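Local coordinates for MHC class I antigen (Ctenopharyngodon idella, PDB 5H5Z), which probably presents short peptides at the cell surface to T cells, in complex with beta-2-microglobulin, at residues A[194-208]-A[226-240]. Numbering follows the deposited sequence.
Sequences VTCHATGFYPSGVTI and LLPNEDGSFQRMSTL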
loop_
_atom_site.group_PDB
_atom_site.type_symbol
_atom_site.label_atom_id
_atom_site.label_comp_id
_atom_site.label_asym_id
_atom_site.label_seq_id
_atom_site.Cartn_x
_atom_site.Cartn_y
_atom_site.Cartn_z
ATOM N N VAL A 194 5.213 -26.550 -8.769
ATOM C CA VAL A 194 6.237 -26.167 -7.802
ATOM C C VAL A 194 6.261 -24.647 -7.715
ATOM O O VAL A 194 6.283 -23.965 -8.742
ATOM C CB VAL A 194 7.626 -26.712 -8.195
ATOM C CG1 VAL A 194 8.679 -26.281 -7.183
ATOM C CG2 VAL A 194 7.590 -28.236 -8.321
ATOM N N THR A 195 6.235 -24.132 -6.486
ATOM C CA THR A 195 6.216 -22.693 -6.230
ATOM C C THR A 195 7.548 -22.223 -5.645
ATOM O O THR A 195 8.017 -22.741 -4.629
ATOM C CB THR A 195 5.067 -22.302 -5.273
ATOM O OG1 THR A 195 3.811 -22.614 -5.883
ATOM C CG2 THR A 195 5.091 -20.803 -4.962
ATOM N N CYS A 196 8.153 -21.243 -6.303
ATOM C CA CYS A 196 9.341 -20.576 -5.768
ATOM C C CYS A 196 8.901 -19.321 -5.021
ATOM O O CYS A 196 8.429 -18.362 -5.632
ATOM C CB CYS A 196 10.288 -20.219 -6.907
ATOM S SG CYS A 196 11.858 -19.474 -6.420
ATOM N N HIS A 197 9.060 -19.348 -3.700
ATOM C CA HIS A 197 8.545 -18.314 -2.814
ATOM C C HIS A 197 9.698 -17.512 -2.222
ATOM O O HIS A 197 10.602 -18.085 -1.613
ATOM C CB HIS A 197 7.719 -18.964 -1.695
ATOM C CG HIS A 197 7.155 -17.990 -0.706
ATOM N ND1 HIS A 197 6.042 -17.219 -0.969
ATOM C CD2 HIS A 197 7.539 -17.676 0.554
ATOM C CE1 HIS A 197 5.778 -16.458 0.080
ATOM N NE2 HIS A 197 6.670 -16.720 1.018
ATOM N N ALA A 198 9.652 -16.192 -2.413
ATOM C CA ALA A 198 10.661 -15.270 -1.882
ATOM C C ALA A 198 9.991 -14.300 -0.929
ATOM O O ALA A 198 8.989 -13.675 -1.287
ATOM C CB ALA A 198 11.330 -14.511 -3.017
ATOM N N THR A 199 10.537 -14.162 0.280
ATOM C CA THR A 199 9.922 -13.299 1.293
ATOM C C THR A 199 10.941 -12.552 2.155
ATOM O O THR A 199 12.090 -12.983 2.294
ATOM C CB THR A 199 8.950 -14.081 2.210
ATOM O OG1 THR A 199 8.111 -13.159 2.921
ATOM C CG2 THR A 199 9.700 -14.968 3.215
ATOM N N GLY A 200 10.504 -11.435 2.731
ATOM C CA GLY A 200 11.289 -10.721 3.732
ATOM C C GLY A 200 12.307 -9.756 3.169
ATOM O O GLY A 200 13.200 -9.308 3.881
ATOM N N PHE A 201 12.170 -9.429 1.891
ATOM C CA PHE A 201 13.159 -8.601 1.220
ATOM C C PHE A 201 12.767 -7.121 1.147
ATOM O O PHE A 201 11.584 -6.762 1.169
ATOM C CB PHE A 201 13.503 -9.164 -0.171
ATOM C CG PHE A 201 12.313 -9.332 -1.076
ATOM C CD1 PHE A 201 11.867 -8.278 -1.865
ATOM C CD2 PHE A 201 11.641 -10.556 -1.148
ATOM C CE1 PHE A 201 10.774 -8.437 -2.707
ATOM C CE2 PHE A 201 10.545 -10.716 -1.983
ATOM C CZ PHE A 201 10.108 -9.654 -2.762
ATOM N N TYR A 202 13.794 -6.278 1.081
ATOM C CA TYR A 202 13.650 -4.843 0.868
ATOM C C TYR A 202 14.939 -4.355 0.213
ATOM O O TYR A 202 16.018 -4.792 0.616
ATOM C CB TYR A 202 13.423 -4.121 2.197
ATOM C CG TYR A 202 12.996 -2.685 2.036
ATOM C CD1 TYR A 202 13.943 -1.658 1.923
ATOM C CD2 TYR A 202 11.642 -2.344 2.001
ATOM C CE1 TYR A 202 13.549 -0.341 1.766
ATOM C CE2 TYR A 202 11.238 -1.019 1.854
ATOM C CZ TYR A 202 12.196 -0.030 1.736
ATOM O OH TYR A 202 11.804 1.279 1.589
ATOM N N PRO A 203 14.847 -3.465 -0.803
ATOM C CA PRO A 203 13.660 -2.860 -1.441
ATOM C C PRO A 203 12.802 -3.869 -2.208
ATOM O O PRO A 203 13.156 -5.045 -2.301
ATOM C CB PRO A 203 14.255 -1.822 -2.407
ATOM C CG PRO A 203 15.676 -1.659 -2.004
ATOM C CD PRO A 203 16.091 -2.969 -1.417
ATOM N N SER A 204 11.690 -3.404 -2.765
ATOM C CA SER A 204 10.655 -4.312 -3.274
ATOM C C SER A 204 10.955 -5.013 -4.603
ATOM O O SER A 204 10.351 -6.045 -4.900
ATOM C CB SER A 204 9.307 -3.592 -3.350
ATOM O OG SER A 204 9.296 -2.682 -4.429
ATOM N N GLY A 205 11.870 -4.462 -5.400
ATOM C CA GLY A 205 12.209 -5.053 -6.699
ATOM C C GLY A 205 12.883 -6.413 -6.579
ATOM O O GLY A 205 13.919 -6.536 -5.929
ATOM N N VAL A 206 12.289 -7.436 -7.195
ATOM C CA VAL A 206 12.860 -8.790 -7.185
ATOM C C VAL A 206 12.615 -9.488 -8.529
ATOM O O VAL A 206 11.593 -9.261 -9.173
ATOM C CB VAL A 206 12.333 -9.629 -5.987
ATOM C CG1 VAL A 206 10.873 -10.047 -6.179
ATOM C CG2 VAL A 206 13.206 -10.850 -5.745
ATOM N N THR A 207 13.566 -10.313 -8.959
ATOM C CA THR A 207 13.408 -11.068 -10.197
ATOM C C THR A 207 13.441 -12.560 -9.898
ATOM O O THR A 207 14.433 -13.077 -9.380
ATOM C CB THR A 207 14.476 -10.686 -11.246
ATOM O OG1 THR A 207 14.398 -9.281 -11.508
ATOM C CG2 THR A 207 14.254 -11.440 -12.553
ATOM N N ILE A 208 12.338 -13.242 -10.209
ATOM C CA ILE A 208 12.241 -14.682 -10.008
ATOM C C ILE A 208 12.156 -15.328 -11.377
ATOM O O ILE A 208 11.312 -14.959 -12.191
ATOM C CB ILE A 208 11.011 -15.076 -9.161
ATOM C CG1 ILE A 208 11.023 -14.340 -7.821
ATOM C CG2 ILE A 208 10.961 -16.586 -8.948
ATOM C CD1 ILE A 208 9.793 -14.556 -6.967
ATOM N N LEU A 226 3.818 -8.761 -6.671
ATOM C CA LEU A 226 4.522 -8.261 -5.495
ATOM C C LEU A 226 3.503 -8.034 -4.385
ATOM O O LEU A 226 2.473 -7.386 -4.605
ATOM C CB LEU A 226 5.257 -6.951 -5.823
ATOM C CG LEU A 226 6.016 -6.226 -4.706
ATOM C CD1 LEU A 226 7.214 -7.029 -4.211
ATOM C CD2 LEU A 226 6.471 -4.853 -5.178
ATOM N N LEU A 227 3.783 -8.571 -3.201
ATOM C CA LEU A 227 2.853 -8.463 -2.079
ATOM C C LEU A 227 3.541 -7.935 -0.834
ATOM O O LEU A 227 4.696 -8.277 -0.577
ATOM C CB LEU A 227 2.229 -9.819 -1.757
ATOM C CG LEU A 227 1.338 -10.501 -2.792
ATOM C CD1 LEU A 227 1.049 -11.927 -2.352
ATOM C CD2 LEU A 227 0.041 -9.732 -3.011
ATOM N N PRO A 228 2.825 -7.113 -0.043
ATOM C CA PRO A 228 3.415 -6.599 1.184
ATOM C C PRO A 228 3.344 -7.595 2.334
ATOM O O PRO A 228 2.336 -8.292 2.509
ATOM C CB PRO A 228 2.541 -5.384 1.502
ATOM C CG PRO A 228 1.201 -5.750 0.956
ATOM C CD PRO A 228 1.478 -6.553 -0.287
ATOM N N ASN A 229 4.416 -7.664 3.114
ATOM C CA ASN A 229 4.346 -8.322 4.408
ATOM C C ASN A 229 3.830 -7.334 5.458
ATOM O O ASN A 229 3.567 -6.170 5.146
ATOM C CB ASN A 229 5.704 -8.913 4.791
ATOM C CG ASN A 229 6.001 -10.210 4.058
ATOM O OD1 ASN A 229 5.087 -10.988 3.755
ATOM N ND2 ASN A 229 7.276 -10.453 3.768
ATOM N N GLU A 230 3.686 -7.803 6.694
ATOM C CA GLU A 230 3.139 -7.004 7.789
ATOM C C GLU A 230 4.149 -6.020 8.385
ATOM O O GLU A 230 3.764 -5.099 9.108
ATOM C CB GLU A 230 2.587 -7.924 8.888
ATOM C CG GLU A 230 3.601 -8.436 9.915
ATOM C CD GLU A 230 4.569 -9.491 9.383
ATOM O OE1 GLU A 230 5.508 -9.849 10.126
ATOM O OE2 GLU A 230 4.411 -9.968 8.240
ATOM N N ASP A 231 5.429 -6.217 8.068
ATOM C CA ASP A 231 6.528 -5.537 8.753
ATOM C C ASP A 231 7.308 -4.563 7.867
ATOM O O ASP A 231 8.390 -4.109 8.247
ATOM C CB ASP A 231 7.486 -6.580 9.358
ATOM C CG ASP A 231 8.157 -7.458 8.298
ATOM O OD1 ASP A 231 7.814 -7.350 7.103
ATOM O OD2 ASP A 231 9.038 -8.260 8.665
ATOM N N GLY A 232 6.768 -4.250 6.690
ATOM C CA GLY A 232 7.436 -3.339 5.759
ATOM C C GLY A 232 8.302 -4.026 4.717
ATOM O O GLY A 232 8.757 -3.388 3.763
ATOM N N SER A 233 8.539 -5.326 4.896
ATOM C CA SER A 233 9.213 -6.119 3.873
ATOM C C SER A 233 8.203 -6.597 2.837
ATOM O O SER A 233 7.002 -6.340 2.960
ATOM C CB SER A 233 9.972 -7.307 4.484
ATOM O OG SER A 233 9.085 -8.315 4.946
ATOM N N PHE A 234 8.698 -7.292 1.821
ATOM C CA PHE A 234 7.868 -7.730 0.706
ATOM C C PHE A 234 8.048 -9.200 0.410
ATOM O O PHE A 234 9.014 -9.819 0.871
ATOM C CB PHE A 234 8.209 -6.914 -0.534
ATOM C CG PHE A 234 7.797 -5.485 -0.425
ATOM C CD1 PHE A 234 8.666 -4.531 0.105
ATOM C CD2 PHE A 234 6.522 -5.098 -0.812
ATOM C CE1 PHE A 234 8.276 -3.203 0.221
ATOM C CE2 PHE A 234 6.121 -3.771 -0.694
ATOM C CZ PHE A 234 6.998 -2.824 -0.178
ATOM N N GLN A 235 7.111 -9.753 -0.358
ATOM C CA GLN A 235 7.243 -11.123 -0.846
ATOM C C GLN A 235 6.720 -11.230 -2.271
ATOM O O GLN A 235 5.979 -10.360 -2.737
ATOM C CB GLN A 235 6.535 -12.112 0.087
ATOM C CG GLN A 235 5.020 -11.994 0.149
ATOM C CD GLN A 235 4.391 -13.212 0.791
ATOM O OE1 GLN A 235 3.949 -14.126 0.099
ATOM N NE2 GLN A 235 4.383 -13.249 2.119
ATOM N N ARG A 236 7.132 -12.290 -2.959
ATOM C CA ARG A 236 6.676 -12.592 -4.314
ATOM C C ARG A 236 6.945 -14.063 -4.592
ATOM O O ARG A 236 7.883 -14.648 -4.040
ATOM C CB ARG A 236 7.403 -11.722 -5.347
ATOM C CG ARG A 236 6.690 -11.621 -6.682
ATOM C CD ARG A 236 7.278 -10.538 -7.573
ATOM N NE ARG A 236 6.470 -10.373 -8.780
ATOM C CZ ARG A 236 6.590 -9.371 -9.646
ATOM N NH1 ARG A 236 7.492 -8.417 -9.450
ATOM N NH2 ARG A 236 5.798 -9.322 -10.710
ATOM N N MET A 237 6.124 -14.661 -5.444
ATOM C CA MET A 237 6.347 -16.046 -5.830
ATOM C C MET A 237 6.123 -16.280 -7.316
ATOM O O MET A 237 5.447 -15.501 -7.990
ATOM C CB MET A 237 5.480 -16.993 -4.993
ATOM C CG MET A 237 4.001 -16.982 -5.348
ATOM S SD MET A 237 3.060 -17.812 -4.065
ATOM C CE MET A 237 1.681 -18.437 -5.024
ATOM N N SER A 238 6.714 -17.358 -7.816
ATOM C CA SER A 238 6.449 -17.828 -9.169
ATOM C C SER A 238 6.153 -19.313 -9.116
ATOM O O SER A 238 6.731 -20.038 -8.312
ATOM C CB SER A 238 7.646 -17.572 -10.082
ATOM O OG SER A 238 7.364 -18.007 -11.401
ATOM N N THR A 239 5.254 -19.760 -9.983
ATOM C CA THR A 239 4.816 -21.148 -9.990
ATOM C C THR A 239 5.125 -21.780 -11.341
ATOM O O THR A 239 4.780 -21.219 -12.383
ATOM C CB THR A 239 3.305 -21.250 -9.689
ATOM O OG1 THR A 239 3.024 -20.625 -8.429
ATOM C CG2 THR A 239 2.852 -22.699 -9.630
ATOM N N LEU A 240 5.784 -22.937 -11.309
ATOM C CA LEU A 240 6.081 -23.709 -12.512
ATOM C C LEU A 240 5.153 -24.907 -12.586
ATOM O O LEU A 240 5.109 -25.721 -11.662
ATOM C CB LEU A 240 7.537 -24.191 -12.508
ATOM C CG LEU A 240 7.990 -25.020 -13.718
ATOM C CD1 LEU A 240 8.141 -24.147 -14.956
ATOM C CD2 LEU A 240 9.289 -25.758 -13.424
HETATM O O HOH W 1 9.316 -7.118 -7.411
HETATM O O HOH W 2 8.950 -16.406 -12.922
#
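S204 sets its CB squarely over the F234 ring, a CH-pi contact 3.6 Å from the ring centroid and 12° off the normal. The F201 side chain crosses that of F234 at about a right angle, its CE1 3.7 Å from F234 CB; chi1 of 56° (CG between its own N and carbonyl carbon) brings one face of the ring over F234 O. That oxygen takes the N-H of G200 and, weakly, that of F201, making a G1 beta bulge at the end of the antiparallel strands 194-199 and 234-240. These are the central strands of the four-stranded sheet in the C1-set domain. On the face of this sheet turned to the other sheet lies C196, disulfide-bonded to C254; I208, from the other sheet, puts CG2 3.6 Å from S238 CB. The opposite face, with T199 and Q235, meets beta-2-microglobulin. There N229 ND2 gives one hydrogen to T199 OG1 (3.0 Å) and the other to S233 OG, while N229 OD1 accepts from Q235 NE2 on a lone pair, three bonds that fix the rotation of the N229 amide. T199 OG1 and Q235 NE2 also bond to H13 O and S12 O of beta-2-microglobulin. Q235 OE1 lies in the H197 ring plane, 3.0 Å from CE1.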